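Local coordinates for protein pyruvate formate-lyase 2 (Archaeoglobus fulgidus, PDB 2F3O) that is of unknown function but belongs to the glycyl radical enzymes and is probably a lyase, at residues A[44-48]-A[201-205]; A[263-268]-A[509-514]; A[331-337]-A[366-372]; A[393-397]-A[746-750]. All coordinates share one frame; numbering follows the deposited sequence.

Interaction 1: residues A[44-48]-A[201-205]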
loop_
_atom_site.group_PDB
_atom_site.type_symbol
_atom_site.label_atom_id
_atom_site.label_comp_id
_atom_site.label_asym_id
_atom_site.label_seq_id
_atom_site.Cartn_x
_atom_site.Cartn_y
_atom_site.Cartn_z
ATOM N N ALA A 44 3.053 14.602 26.196
ATOM C CA ALA A 44 4.118 15.565 25.943
ATOM C C ALA A 44 4.106 16.640 27.001
ATOM O O ALA A 44 5.138 16.971 27.584
ATOM C CB ALA A 44 3.942 16.189 24.569
ATOM N N LYS A 45 2.911 17.152 27.258
ATOM C CA LYS A 45 2.712 18.243 28.183
ATOM C C LYS A 45 2.955 17.822 29.620
ATOM O O LYS A 45 3.386 18.636 30.437
ATOM C CB LYS A 45 1.307 18.827 28.022
ATOM C CG LYS A 45 1.202 19.757 26.833
ATOM C CD LYS A 45 -0.178 20.331 26.691
ATOM C CE LYS A 45 -0.214 21.327 25.546
ATOM N NZ LYS A 45 -1.548 21.954 25.442
ATOM N N ALA A 46 2.690 16.552 29.915
ATOM C CA ALA A 46 2.957 15.998 31.235
ATOM C C ALA A 46 4.446 15.873 31.494
ATOM O O ALA A 46 4.937 16.321 32.536
ATOM C CB ALA A 46 2.293 14.680 31.386
ATOM N N LEU A 47 5.156 15.290 30.532
ATOM C CA LEU A 47 6.598 15.150 30.603
ATOM C C LEU A 47 7.231 16.506 30.754
ATOM O O LEU A 47 8.169 16.645 31.538
ATOM C CB LEU A 47 7.145 14.459 29.349
ATOM C CG LEU A 47 8.542 13.801 29.304
ATOM C CD1 LEU A 47 9.510 14.619 28.512
ATOM C CD2 LEU A 47 9.100 13.467 30.684
ATOM N N LYS A 48 6.721 17.498 30.018
ATOM C CA LYS A 48 7.287 18.835 30.080
ATOM C C LYS A 48 7.128 19.385 31.470
ATOM O O LYS A 48 8.115 19.814 32.072
ATOM C CB LYS A 48 6.661 19.795 29.076
ATOM C CG LYS A 48 7.092 21.243 29.323
ATOM C CD LYS A 48 6.361 22.263 28.487
ATOM C CE LYS A 48 7.114 22.514 27.193
ATOM N NZ LYS A 48 6.752 23.816 26.564
ATOM N N ILE A 201 6.849 20.256 21.766
ATOM C CA ILE A 201 6.694 20.328 23.218
ATOM C C ILE A 201 7.784 19.550 23.964
ATOM O O ILE A 201 8.469 20.092 24.831
ATOM C CB ILE A 201 5.294 19.794 23.643
ATOM C CG1 ILE A 201 4.198 20.722 23.123
ATOM C CG2 ILE A 201 5.162 19.693 25.155
ATOM C CD1 ILE A 201 2.781 20.231 23.380
ATOM N N VAL A 202 7.965 18.294 23.596
ATOM C CA VAL A 202 8.926 17.425 24.263
ATOM C C VAL A 202 10.396 17.830 24.037
ATOM O O VAL A 202 11.242 17.621 24.911
ATOM C CB VAL A 202 8.619 15.948 23.896
ATOM C CG1 VAL A 202 9.796 15.242 23.294
ATOM C CG2 VAL A 202 8.041 15.231 25.074
ATOM N N SER A 203 10.685 18.447 22.894
ATOM C CA SER A 203 12.013 18.987 22.642
ATOM C C SER A 203 12.295 20.202 23.525
ATOM O O SER A 203 13.356 20.290 24.140
ATOM C CB SER A 203 12.163 19.378 21.177
ATOM O OG SER A 203 11.914 18.257 20.354
ATOM N N GLU A 204 11.326 21.118 23.573
ATOM C CA GLU A 204 11.368 22.308 24.420
ATOM C C GLU A 204 11.619 21.961 25.878
ATOM O O GLU A 204 12.448 22.576 26.519
ATOM C CB GLU A 204 10.053 23.082 24.310
ATOM C CG GLU A 204 9.952 23.992 23.103
ATOM C CD GLU A 204 8.505 24.293 22.726
ATOM O OE1 GLU A 204 8.282 24.856 21.633
ATOM O OE2 GLU A 204 7.582 23.959 23.514
ATOM N N ALA A 205 10.898 20.968 26.377
ATOM C CA ALA A 205 11.062 20.445 27.722
ATOM C C ALA A 205 12.511 20.057 28.034
ATOM O O ALA A 205 13.052 20.440 29.082
ATOM C CB ALA A 205 10.167 19.242 27.894
#
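Lys-48 NZ meets Glu-204 OE2 at 3.2 Å in a salt bridge between two neighbouring helices, coming in on the anti side of that oxygen and about 22° out of the carboxylate plane. The lysine chain leaves extended, then bends at chi3 (-91°), which carries its end over Ile-201 and across to the acid; lysine suits the place because its methylenes can pack while its ammonium reaches the partly exposed edge. Glu-204 has a second cationic partner, since Lys-200 holds its OE1. Beneath the bridge, helices 39-53 and 190-221 run almost parallel, their local axes 7° apart and 8.6 Å at closest approach, a spacing that small residues allow. Ala-205 CB sits against Lys-48, 3.6 Å from its CA, and Ala-44 CB lies 3.8 Å from Ile-201 CG2. The other branch of Ile-201 ends at CD1, which touches the aliphatic part of Lys-45 at CG (3.8 Å); the ammonium of Lys-45 pairs with Glu-37. On the inner side Leu-47 CD1 meets Val-202 CG2 at 3.8 Å, and both residues also lean on Leu-513 of helix 512-516, where purely apolar side chains fit the buried setting.

Interaction 2: residues A[263-268]-A[509-514]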
loop_
_atom_site.group_PDB
_atom_site.type_symbol
_atom_site.label_atom_id
_atom_site.label_comp_id
_atom_site.label_asym_id
_atom_site.label_seq_id
_atom_site.Cartn_x
_atom_site.Cartn_y
_atom_site.Cartn_z
ATOM N N ALA A 263 15.897 12.099 31.628
ATOM C CA ALA A 263 14.649 12.637 31.137
ATOM C C ALA A 263 13.721 11.498 30.763
ATOM O O ALA A 263 12.557 11.494 31.161
ATOM C CB ALA A 263 14.891 13.555 29.940
ATOM N N LEU A 264 14.268 10.510 30.048
ATOM C CA LEU A 264 13.504 9.355 29.549
ATOM C C LEU A 264 12.856 8.622 30.677
ATOM O O LEU A 264 11.767 8.083 30.515
ATOM C CB LEU A 264 14.385 8.384 28.768
ATOM C CG LEU A 264 14.545 8.896 27.342
ATOM C CD1 LEU A 264 15.568 8.116 26.567
ATOM C CD2 LEU A 264 13.221 8.906 26.636
ATOM N N HIS A 265 13.506 8.653 31.838
ATOM C CA HIS A 265 13.000 7.974 33.000
ATOM C C HIS A 265 11.844 8.692 33.679
ATOM O O HIS A 265 11.304 8.206 34.682
ATOM C CB HIS A 265 14.132 7.688 33.965
ATOM C CG HIS A 265 14.911 6.471 33.594
ATOM N ND1 HIS A 265 15.968 6.507 32.708
ATOM C CD2 HIS A 265 14.753 5.173 33.945
ATOM C CE1 HIS A 265 16.444 5.285 32.546
ATOM N NE2 HIS A 265 15.725 4.459 33.288
ATOM N N GLN A 266 11.437 9.831 33.124
ATOM C CA GLN A 266 10.303 10.545 33.677
ATOM C C GLN A 266 9.103 10.262 32.815
ATOM O O GLN A 266 7.973 10.458 33.242
ATOM C CB GLN A 266 10.560 12.048 33.756
ATOM C CG GLN A 266 11.896 12.480 34.348
ATOM C CD GLN A 266 12.204 11.814 35.672
ATOM O OE1 GLN A 266 11.352 11.714 36.569
ATOM N NE2 GLN A 266 13.434 11.341 35.803
ATOM N N GLU A 267 9.359 9.786 31.600
ATOM C CA GLU A 267 8.294 9.437 30.665
ATOM C C GLU A 267 8.018 7.926 30.658
ATOM O O GLU A 267 6.873 7.491 30.663
ATOM C CB GLU A 267 8.663 9.911 29.261
ATOM C CG GLU A 267 7.771 9.369 28.142
ATOM C CD GLU A 267 8.241 9.771 26.751
ATOM O OE1 GLU A 267 9.240 9.201 26.254
ATOM O OE2 GLU A 267 7.603 10.672 26.166
ATOM N N ASN A 268 9.081 7.130 30.666
ATOM C CA ASN A 268 8.967 5.685 30.490
ATOM C C ASN A 268 9.330 4.970 31.747
ATOM O O ASN A 268 10.239 5.418 32.457
ATOM C CB ASN A 268 9.926 5.225 29.409
ATOM C CG ASN A 268 9.679 5.919 28.124
ATOM O OD1 ASN A 268 8.803 5.522 27.354
ATOM N ND2 ASN A 268 10.429 6.988 27.879
ATOM N N LYS A 509 -0.904 5.511 26.434
ATOM C CA LYS A 509 0.446 5.844 26.852
ATOM C C LYS A 509 1.363 5.859 25.627
ATOM O O LYS A 509 2.256 5.001 25.479
ATOM C CB LYS A 509 0.903 4.816 27.899
ATOM C CG LYS A 509 2.337 4.908 28.443
ATOM C CD LYS A 509 2.494 6.040 29.369
ATOM C CE LYS A 509 3.864 6.017 29.973
ATOM N NZ LYS A 509 4.291 7.413 30.268
ATOM N N PRO A 510 1.137 6.816 24.710
ATOM C CA PRO A 510 2.212 6.989 23.738
ATOM C C PRO A 510 3.399 7.708 24.411
ATOM O O PRO A 510 3.225 8.387 25.432
ATOM C CB PRO A 510 1.576 7.835 22.634
ATOM C CG PRO A 510 0.474 8.586 23.314
ATOM C CD PRO A 510 0.024 7.761 24.494
ATOM N N THR A 511 4.603 7.507 23.890
ATOM C CA THR A 511 5.794 8.011 24.555
ATOM C C THR A 511 6.677 8.832 23.620
ATOM O O THR A 511 7.668 8.328 23.091
ATOM C CB THR A 511 6.593 6.853 25.159
ATOM O OG1 THR A 511 6.883 5.876 24.150
ATOM C CG2 THR A 511 5.800 6.189 26.293
ATOM N N PRO A 512 6.310 10.107 23.410
ATOM C CA PRO A 512 6.904 10.997 22.413
ATOM C C PRO A 512 8.393 11.289 22.536
ATOM O O PRO A 512 9.056 11.406 21.517
ATOM C CB PRO A 512 6.134 12.306 22.600
ATOM C CG PRO A 512 4.911 11.943 23.333
ATOM C CD PRO A 512 5.223 10.762 24.154
ATOM N N LEU A 513 8.929 11.448 23.736
ATOM C CA LEU A 513 10.376 11.699 23.839
ATOM C C LEU A 513 11.181 10.497 23.354
ATOM O O LEU A 513 12.083 10.661 22.511
ATOM C CB LEU A 513 10.799 12.114 25.253
ATOM C CG LEU A 513 12.294 12.350 25.473
ATOM C CD1 LEU A 513 12.807 13.474 24.610
ATOM C CD2 LEU A 513 12.586 12.628 26.941
ATOM N N LEU A 514 10.808 9.306 23.848
ATOM C CA LEU A 514 11.381 8.041 23.434
ATOM C C LEU A 514 11.274 7.850 21.933
ATOM O O LEU A 514 12.219 7.387 21.294
ATOM C CB LEU A 514 10.691 6.891 24.162
ATOM C CG LEU A 514 11.186 5.486 23.804
ATOM C CD1 LEU A 514 12.661 5.356 24.118
ATOM C CD2 LEU A 514 10.371 4.411 24.494
#
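Glu-267 and the backbone of Leu-513 and Leu-514 form a buried contact between a carboxylate and a helix start: the acid stands near the end of helix 250-267 and takes up N-H groups in the first turn of helix 512-516. The grip is two-pronged. OE2 accepts from Leu-513 N and OE1 from Leu-514 N, each at 2.9 Å, each through the syn lone pair and nearly straight (158° and 160°). With CG anti to the backbone N (chi1 168°), the extended chain carries the carboxylate to the start of the other helix. Thr-511 occupies the N-cap position without a capping bond from its own side chain, and Glu-267 serves these N-H groups from a distant part of the sequence; the helix start would probably favour its negative charge. Asn-268 steadies the acid, its ND2 giving one bond to the anti lone pair of OE1 (3.0 Å) and another to Leu-264 O. With a glutamine here, one backbone N-H is likely to face an amide NH2 and lose its acceptor. Lys-509 NZ donates to Glu-267 O, in the carbonyl plane, and also pairs with Glu-80. Below the polar cluster Leu-264 CD2 packs on Leu-513 CG at 3.8 Å, while Ala-263 CB is 3.9 Å from Leu-513 CD2; leucines and a small alanine suit this apolar floor, which continues to Val-202 and Val-206 of helix 190-221.

Interaction 3: residues A[331-337]-A[366-372]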
loop_
_atom_site.group_PDB
_atom_site.type_symbol
_atom_site.label_atom_id
_atom_site.label_comp_id
_atom_site.label_asym_id
_atom_site.label_seq_id
_atom_site.Cartn_x
_atom_site.Cartn_y
_atom_site.Cartn_z
ATOM N N THR A 331 16.281 -3.010 37.408
ATOM C CA THR A 331 15.870 -1.903 36.565
ATOM C C THR A 331 16.596 -2.057 35.239
ATOM O O THR A 331 15.965 -2.187 34.191
ATOM C CB THR A 331 16.183 -0.543 37.204
ATOM O OG1 THR A 331 17.566 -0.485 37.579
ATOM C CG2 THR A 331 15.316 -0.332 38.432
ATOM N N ASN A 332 17.922 -2.030 35.310
ATOM C CA ASN A 332 18.789 -2.498 34.244
ATOM C C ASN A 332 19.006 -1.594 33.059
ATOM O O ASN A 332 18.776 -2.000 31.922
ATOM C CB ASN A 332 18.439 -3.924 33.829
ATOM C CG ASN A 332 18.782 -4.900 34.901
ATOM O OD1 ASN A 332 19.938 -5.014 35.256
ATOM N ND2 ASN A 332 17.791 -5.572 35.463
ATOM N N GLN A 333 19.447 -0.371 33.336
ATOM C CA GLN A 333 19.971 0.489 32.296
ATOM C C GLN A 333 21.238 -0.161 31.804
ATOM O O GLN A 333 22.250 -0.112 32.472
ATOM C CB GLN A 333 20.305 1.879 32.833
ATOM C CG GLN A 333 19.101 2.734 33.133
ATOM C CD GLN A 333 19.438 3.871 34.052
ATOM O OE1 GLN A 333 20.070 4.843 33.647
ATOM N NE2 GLN A 333 19.011 3.763 35.301
ATOM N N ALA A 334 21.179 -0.772 30.633
ATOM C CA ALA A 334 22.304 -1.530 30.151
ATOM C C ALA A 334 23.284 -0.704 29.343
ATOM O O ALA A 334 22.955 0.350 28.825
ATOM C CB ALA A 334 21.829 -2.695 29.345
ATOM N N VAL A 335 24.496 -1.208 29.216
ATOM C CA VAL A 335 25.491 -0.527 28.437
ATOM C C VAL A 335 26.171 -1.618 27.605
ATOM O O VAL A 335 26.379 -2.719 28.114
ATOM C CB VAL A 335 26.419 0.275 29.406
ATOM C CG1 VAL A 335 27.737 -0.425 29.711
ATOM C CG2 VAL A 335 26.625 1.697 28.912
ATOM N N THR A 336 26.431 -1.366 26.318
ATOM C CA THR A 336 27.070 -2.372 25.448
ATOM C C THR A 336 28.465 -1.944 24.986
ATOM O O THR A 336 28.618 -0.927 24.305
ATOM C CB THR A 336 26.225 -2.685 24.193
ATOM O OG1 THR A 336 24.870 -2.935 24.571
ATOM C CG2 THR A 336 26.773 -3.883 23.425
ATOM N N ILE A 337 29.480 -2.718 25.363
ATOM C CA ILE A 337 30.845 -2.468 24.916
ATOM C C ILE A 337 31.413 -3.619 24.081
ATOM O O ILE A 337 30.977 -4.764 24.196
ATOM C CB ILE A 337 31.810 -2.140 26.107
ATOM C CG1 ILE A 337 32.023 -3.353 27.024
ATOM C CG2 ILE A 337 31.301 -0.966 26.913
ATOM C CD1 ILE A 337 32.868 -3.040 28.236
ATOM N N GLN A 366 24.581 -1.409 39.272
ATOM C CA GLN A 366 24.130 -0.816 38.035
ATOM C C GLN A 366 25.042 0.185 37.346
ATOM O O GLN A 366 25.504 1.142 37.971
ATOM C CB GLN A 366 22.788 -0.075 38.221
ATOM C CG GLN A 366 21.516 -0.904 38.289
ATOM C CD GLN A 366 21.160 -1.597 37.004
ATOM O OE1 GLN A 366 21.479 -1.125 35.932
ATOM N NE2 GLN A 366 20.465 -2.718 37.108
ATOM N N PRO A 367 25.503 -0.170 36.149
ATOM C CA PRO A 367 24.743 -0.294 34.931
ATOM C C PRO A 367 24.847 -1.803 34.644
ATOM O O PRO A 367 25.691 -2.498 35.223
ATOM C CB PRO A 367 25.537 0.533 33.915
ATOM C CG PRO A 367 26.798 0.884 34.583
ATOM C CD PRO A 367 26.917 0.058 35.844
ATOM N N ASN A 368 23.982 -2.348 33.811
ATOM C CA ASN A 368 24.178 -3.725 33.462
ATOM C C ASN A 368 25.161 -3.720 32.339
ATOM O O ASN A 368 24.798 -3.396 31.223
ATOM C CB ASN A 368 22.881 -4.374 33.013
ATOM C CG ASN A 368 22.904 -5.865 33.210
ATOM O OD1 ASN A 368 23.962 -6.452 33.387
ATOM N ND2 ASN A 368 21.737 -6.485 33.195
ATOM N N VAL A 369 26.413 -4.048 32.616
ATOM C CA VAL A 369 27.409 -3.985 31.545
ATOM C C VAL A 369 27.548 -5.252 30.692
ATOM O O VAL A 369 27.781 -6.361 31.189
ATOM C CB VAL A 369 28.713 -3.308 31.989
ATOM C CG1 VAL A 369 28.665 -3.053 33.475
ATOM C CG2 VAL A 369 29.939 -4.060 31.526
ATOM N N HIS A 370 27.384 -5.053 29.390
ATOM C CA HIS A 370 27.299 -6.141 28.451
ATOM C C HIS A 370 28.440 -6.082 27.483
ATOM O O HIS A 370 28.629 -5.087 26.793
ATOM C CB HIS A 370 26.006 -6.036 27.688
ATOM C CG HIS A 370 24.794 -6.247 28.533
ATOM N ND1 HIS A 370 23.544 -5.815 28.159
ATOM C CD2 HIS A 370 24.639 -6.850 29.733
ATOM C CE1 HIS A 370 22.667 -6.152 29.082
ATOM N NE2 HIS A 370 23.306 -6.776 30.053
ATOM N N VAL A 371 29.221 -7.151 27.442
ATOM C CA VAL A 371 30.432 -7.155 26.637
ATOM C C VAL A 371 30.265 -8.102 25.465
ATOM O O VAL A 371 30.100 -9.305 25.646
ATOM C CB VAL A 371 31.677 -7.563 27.455
ATOM C CG1 VAL A 371 32.933 -7.199 26.708
ATOM C CG2 VAL A 371 31.683 -6.893 28.809
ATOM N N ARG A 372 30.289 -7.540 24.263
ATOM C CA ARG A 372 30.307 -8.325 23.044
ATOM C C ARG A 372 31.733 -8.806 22.745
ATOM O O ARG A 372 32.688 -8.014 22.681
ATOM C CB ARG A 372 29.785 -7.496 21.867
ATOM C CG ARG A 372 28.277 -7.313 21.790
ATOM C CD ARG A 372 27.890 -6.472 20.557
ATOM N NE ARG A 372 28.533 -6.951 19.336
ATOM C CZ ARG A 372 28.303 -6.474 18.115
ATOM N NH1 ARG A 372 27.409 -5.515 17.943
ATOM N NH2 ARG A 372 28.947 -6.973 17.063
#
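The imidazole of His-370 meets Ala-334 CB obliquely, at 3.6 Å from CE1, and has Asn-368 O over the centre of one face; its ND1 bonds to Thr-423. Two amides meet farther back, the planes of Asn-332 and Gln-366 turned 63° apart. Gln-366 NE2 donates to Asn-332 OD1 (3.0 Å) in its own amide plane but from above the acceptor's carbonyl plane, off the lone pairs; a bend at chi2 (-67°) folds the glutamine back to get there. Were Gln-366 replaced by an alanine, Asn-332 OD1 would probably lose this donor, and its amide, whose ND2 bonds to a glycerol probably left from crystallisation, would be freer to turn. Asn-368 suits its site by serving Gly-752 O through ND2. Between the strands the backbone bonds alternate, from Asn-368 N to Gln-333 O (3.1 Å) through to Arg-372 N and Ile-337 O (2.9 Å). Branched residues, which favour extended backbone, form the opposite face: Val-335 CG1 rests on Val-369 CB (3.8 Å), and Ile-337 packs on Val-371. This face meets helix 350-362, which links the two parallel strands in a beta-alpha-beta crossover, the repeating element of the barrel in glycyl radical enzymes.

Interaction 4: residues A[393-397]-A[746-750]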
loop_
_atom_site.group_PDB
_atom_site.type_symbol
_atom_site.label_atom_id
_atom_site.label_comp_id
_atom_site.label_asym_id
_atom_site.label_seq_id
_atom_site.Cartn_x
_atom_site.Cartn_y
_atom_site.Cartn_z
ATOM N N CYS A 393 34.357 -9.680 40.382
ATOM C CA CYS A 393 33.618 -8.453 40.078
ATOM C C CYS A 393 32.124 -8.665 39.919
ATOM O O CYS A 393 31.342 -7.798 40.318
ATOM C CB CYS A 393 34.182 -7.749 38.849
ATOM S SG CYS A 393 33.797 -8.588 37.314
ATOM N N ASN A 394 31.750 -9.806 39.335
ATOM C CA ASN A 394 30.374 -10.282 39.308
ATOM C C ASN A 394 29.365 -9.289 38.753
ATOM O O ASN A 394 28.264 -9.153 39.291
ATOM C CB ASN A 394 29.950 -10.726 40.713
ATOM C CG ASN A 394 30.647 -11.996 41.159
ATOM O OD1 ASN A 394 31.481 -12.553 40.428
ATOM N ND2 ASN A 394 30.305 -12.470 42.359
ATOM N N ASN A 395 29.750 -8.590 37.689
ATOM C CA ASN A 395 28.944 -7.509 37.131
ATOM C C ASN A 395 29.097 -7.347 35.614
ATOM O O ASN A 395 28.862 -6.265 35.061
ATOM C CB ASN A 395 29.197 -6.189 37.874
ATOM C CG ASN A 395 30.640 -5.648 37.719
ATOM O OD1 ASN A 395 30.916 -4.524 38.121
ATOM N ND2 ASN A 395 31.542 -6.428 37.155
ATOM N N LEU A 396 29.514 -8.434 34.968
ATOM C CA LEU A 396 29.739 -8.487 33.527
ATOM C C LEU A 396 28.829 -9.521 32.912
ATOM O O LEU A 396 28.457 -10.485 33.566
ATOM C CB LEU A 396 31.176 -8.909 33.235
ATOM C CG LEU A 396 32.181 -7.884 32.724
ATOM C CD1 LEU A 396 31.964 -6.565 33.390
ATOM C CD2 LEU A 396 33.606 -8.368 32.953
ATOM N N ALA A 397 28.464 -9.330 31.651
ATOM C CA ALA A 397 27.833 -10.405 30.897
ATOM C C ALA A 397 28.519 -10.486 29.561
ATOM O O ALA A 397 28.891 -9.461 28.985
ATOM C CB ALA A 397 26.383 -10.155 30.713
ATOM N N LEU A 746 27.862 -6.776 48.719
ATOM C CA LEU A 746 28.145 -8.090 48.146
ATOM C C LEU A 746 27.382 -8.354 46.834
ATOM O O LEU A 746 26.166 -8.566 46.855
ATOM C CB LEU A 746 27.821 -9.162 49.187
ATOM C CG LEU A 746 28.723 -10.384 49.356
ATOM C CD1 LEU A 746 30.096 -9.968 49.825
ATOM C CD2 LEU A 746 28.101 -11.340 50.351
ATOM N N LEU A 747 28.101 -8.355 45.705
ATOM C CA LEU A 747 27.479 -8.441 44.356
ATOM C C LEU A 747 27.337 -9.828 43.726
ATOM O O LEU A 747 28.255 -10.638 43.715
ATOM C CB LEU A 747 28.204 -7.544 43.348
ATOM C CG LEU A 747 27.592 -6.234 42.843
ATOM C CD1 LEU A 747 28.097 -6.027 41.442
ATOM C CD2 LEU A 747 26.075 -6.207 42.837
ATOM N N VAL A 748 26.184 -10.078 43.144
ATOM C CA VAL A 748 25.949 -11.370 42.543
ATOM C C VAL A 748 25.272 -11.156 41.184
ATOM O O VAL A 748 24.702 -10.089 40.945
ATOM C CB VAL A 748 25.115 -12.247 43.503
ATOM C CG1 VAL A 748 23.625 -12.055 43.285
ATOM C CG2 VAL A 748 25.477 -13.682 43.347
ATOM N N ARG A 749 25.394 -12.127 40.276
ATOM C CA ARG A 749 24.642 -12.116 39.014
ATOM C C ARG A 749 23.485 -13.074 39.179
ATOM O O ARG A 749 23.699 -14.269 39.328
ATOM C CB ARG A 749 25.512 -12.568 37.846
ATOM C CG ARG A 749 26.684 -11.662 37.574
ATOM C CD ARG A 749 26.245 -10.315 37.047
ATOM N NE ARG A 749 25.761 -10.370 35.674
ATOM C CZ ARG A 749 25.316 -9.319 34.993
ATOM N NH1 ARG A 749 25.293 -8.118 35.547
ATOM N NH2 ARG A 749 24.888 -9.474 33.755
ATOM N N VAL A 750 22.263 -12.565 39.159
ATOM C CA VAL A 750 21.123 -13.407 39.489
ATOM C C VAL A 750 20.759 -14.370 38.375
ATOM O O VAL A 750 20.680 -15.576 38.606
ATOM C CB VAL A 750 19.890 -12.581 39.843
ATOM C CG1 VAL A 750 18.787 -13.474 40.346
ATOM C CG2 VAL A 750 20.241 -11.580 40.884
#
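Arg-749 lays its guanidinium over Leu-396 O, which stands 3.2 Å above the plane and is offset toward the rim. The arrangement is face-on, so this carbonyl takes no hydrogen bond from NE; that N-H goes instead to Gln-724, while NH1 serves Asn-368 and Ser-754. Arginine suits the spot because its several N-H groups can satisfy partners from different strands around a buried charge. Its chain is bent twice, at chi2 (-68°) and chi3 (-72°), and the folded methylenes pass Asn-394 O, with CD 3.2 Å from it. At the far end NH2 lies 3.5 Å from Ala-397 CB, where a small side chain leaves room for the group. Asn-394 ties the two segments together: its ND2 donates to Leu-747 O at 3.1 Å, nearly straight (166°) and with the acceptor in the amide plane. Its OD1 accepts from Ile-727 N, so both ends of the amide are used. The backbone of Asn-394 has positive phi, a conformation that asparagine tolerates better than most residues. Leu-747 adds the apolar part, with CD1 against Asn-395 CB at 3.7 Å. Residues 746-750 shortly precede Gly-752, the predicted glycyl radical site, which is not modified here. Strand 747-749 pairs antiparallel with strand 754-756, and together they form the hairpin that carries Gly-752 in its turn. Residues 393-397 lead into strand 396-400, which lies in the larger sheet between strands 368-373 and 722-728, with helix 350-362 packed against Leu-396.

In the fold
The four contacts run from the helical periphery to the predicted radical site. Interactions 1 and 2, with centres 10 Å apart, share an apolar seam: Val-202 CG1 lies 3.6 Å from Leu-513 CA, and Leu-47 also reaches Gln-266. Interaction 2 touches interaction 3 more lightly, through His-265 and Gln-333. Interactions 3 and 4, their centres 12 Å apart, both reach the same sheet, through the neighbouring strands 368-373 and 396-400, and are joined by Asn-368 OD1 and Arg-749 NH1 at 3.0 Å. Interaction 4 includes one arm of the hairpin whose turn holds Gly-752, which Asn-368 also bonds. A bound glycerol, probably from the crystallisation liquor, is about 3 Å from the side chain of Asn-332.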